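PDB 3OYX: malate synthase from Haloferax volcanii, which condenses acetyl-CoA with glyoxylate and hydrolyses the malyl-CoA intermediate to malate and CoA, a magnesium-dependent step of the glyoxylate cycle. Local coordinates for residues A[229-234]-A[255-260]. Residues are numbered along the deposited sequence; the frame is centred on the assembly and turned at random.
With GLV (glyoxylic acid), chain B.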
# COMPACT_ATOMS: atom_id res chain seq x y z
N ASP A 229 12.82 -10.70 -0.20
CA ASP A 229 11.73 -11.22 -1.04
C ASP A 229 11.69 -12.73 -1.09
O ASP A 229 12.68 -13.42 -0.74
CB ASP A 229 11.88 -10.75 -2.48
CG ASP A 229 10.57 -10.66 -3.18
OD1 ASP A 229 9.54 -10.81 -2.48
OD2 ASP A 229 10.52 -10.39 -4.40
N GLY A 230 10.57 -13.26 -1.56
CA GLY A 230 10.38 -14.68 -1.55
C GLY A 230 10.84 -15.37 -2.81
O GLY A 230 11.47 -14.76 -3.68
N PRO A 231 10.50 -16.66 -2.91
CA PRO A 231 11.07 -17.55 -3.93
C PRO A 231 10.67 -17.08 -5.29
O PRO A 231 9.55 -16.60 -5.44
CB PRO A 231 10.39 -18.90 -3.69
CG PRO A 231 9.37 -18.68 -2.63
CD PRO A 231 9.54 -17.32 -2.02
N TYR A 232 11.60 -17.20 -6.23
CA TYR A 232 11.38 -16.93 -7.65
C TYR A 232 11.61 -18.28 -8.41
O TYR A 232 12.77 -18.65 -8.74
CB TYR A 232 12.34 -15.83 -8.13
CG TYR A 232 12.03 -15.32 -9.51
CD1 TYR A 232 11.17 -14.23 -9.70
CD2 TYR A 232 12.59 -15.94 -10.64
CE1 TYR A 232 10.85 -13.76 -10.99
CE2 TYR A 232 12.28 -15.50 -11.92
CZ TYR A 232 11.41 -14.42 -12.10
OH TYR A 232 11.13 -14.01 -13.40
N ASP A 233 10.50 -19.00 -8.65
CA ASP A 233 10.46 -20.41 -9.07
C ASP A 233 11.00 -20.77 -10.45
O ASP A 233 11.57 -21.84 -10.65
CB ASP A 233 9.01 -20.88 -9.10
CG ASP A 233 8.54 -21.27 -7.74
OD1 ASP A 233 9.03 -22.34 -7.28
OD2 ASP A 233 7.72 -20.50 -7.15
N ASP A 234 10.69 -19.92 -11.42
CA ASP A 234 11.13 -20.13 -12.76
C ASP A 234 12.63 -19.81 -12.78
O ASP A 234 13.05 -18.68 -13.03
CB ASP A 234 10.29 -19.25 -13.67
CG ASP A 234 10.51 -19.53 -15.15
OD1 ASP A 234 10.03 -18.69 -15.94
OD2 ASP A 234 11.16 -20.56 -15.52
N GLY A 255 17.35 -8.15 -0.37
CA GLY A 255 17.73 -9.56 -0.37
C GLY A 255 16.62 -10.32 -1.03
O GLY A 255 15.50 -9.83 -1.06
N ILE A 256 16.90 -11.48 -1.59
CA ILE A 256 15.81 -12.26 -2.13
C ILE A 256 16.08 -13.70 -1.78
O ILE A 256 17.20 -14.05 -1.45
CB ILE A 256 15.71 -12.08 -3.65
CG1 ILE A 256 14.60 -12.95 -4.24
CG2 ILE A 256 17.11 -12.32 -4.32
CD1 ILE A 256 14.01 -12.32 -5.48
N TRP A 257 15.04 -14.51 -1.83
CA TRP A 257 15.18 -15.96 -1.75
C TRP A 257 16.00 -16.52 -2.96
O TRP A 257 15.97 -15.94 -4.06
CB TRP A 257 13.78 -16.52 -1.76
CG TRP A 257 13.55 -17.85 -1.13
CD1 TRP A 257 14.04 -19.07 -1.54
CD2 TRP A 257 12.67 -18.12 -0.05
NE1 TRP A 257 13.54 -20.07 -0.76
CE2 TRP A 257 12.67 -19.52 0.15
CE3 TRP A 257 11.84 -17.31 0.75
CZ2 TRP A 257 11.90 -20.13 1.14
CZ3 TRP A 257 11.09 -17.92 1.76
CH2 TRP A 257 11.12 -19.31 1.94
N SER A 258 16.74 -17.60 -2.75
CA SER A 258 17.47 -18.26 -3.84
C SER A 258 17.16 -19.75 -3.73
O SER A 258 17.10 -20.31 -2.63
CB SER A 258 18.97 -18.06 -3.73
OG SER A 258 19.32 -16.75 -4.10
N LEU A 259 16.89 -20.38 -4.88
CA LEU A 259 16.48 -21.76 -4.88
C LEU A 259 17.61 -22.69 -5.35
O LEU A 259 17.53 -23.89 -5.17
CB LEU A 259 15.25 -21.88 -5.76
CG LEU A 259 13.99 -21.31 -5.13
CD1 LEU A 259 12.85 -21.49 -6.08
CD2 LEU A 259 13.70 -22.07 -3.83
N THR A 260 18.65 -22.13 -5.95
CA THR A 260 19.76 -22.86 -6.57
C THR A 260 21.07 -22.09 -6.39
O THR A 260 21.07 -20.88 -6.16
CB THR A 260 19.56 -23.06 -8.11
OG1 THR A 260 19.40 -21.80 -8.76
CG2 THR A 260 18.35 -23.85 -8.40
C1 GLV B . 7.54 -19.18 1.13
O1 GLV B . 7.37 -20.07 1.98
C2 GLV B . 6.41 -19.05 0.20
O2 GLV B . 6.56 -18.35 -0.80
O3 GLV B . 5.22 -19.63 0.51
O HOH W 1 14.38 -17.75 -5.56
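Pro231 places its CD over one face of the Trp257 indole: this atom sits 4.0 Å from the centroid of the six-membered ring and 28° off the ring normal, which meets the criteria for a CH-pi contact displaced toward the rim. Trp257 CG is anti to the backbone N (chi1 -154°), and this swings the indole across Gly230 and Pro231 to a bound glyoxylate, whose C1 is 3.7 Å from Trp257 CH2. Pro231 CG also touches that ligand, 3.4 Å from its O2, so proline and indole together form part of the active-site wall. With the indole cut back to an alanine here, Pro231 would probably lose its aromatic partner, a gap would open beside the glyoxylate and Thr16, an acetyl-CoA-binding residue, would lose its hydrogen bond to NE1.

Behind this wall the backbones pair in parallel: Asp229 N donates to Gly255 O (2.9 Å, 164°), and Trp257 N to Asp229 O (2.8 Å). Asp229 CB lies 3.9 Å from Ile256 CG1 on one face of the sheet, and Asp229 OD2 forms a salt bridge with Arg244.

This buried part is closely packed; toward exposed Asp233 the contact loosens. One water accepts from Tyr232 N and donates weakly to Trp257 O, while Leu259 CD1 lies 3.9 Å from Tyr232 O and also meets Pro231 CB and Asp233.

The contact thus joins the C-terminal ends of neighbouring strands 226-229 and 255-258 in the parallel sheet of the TIM-barrel-like fold; helices 238-249 and 261-269 pack against Ile256, and Phe14 of strand 13-18 meets Trp257 edge-to-face.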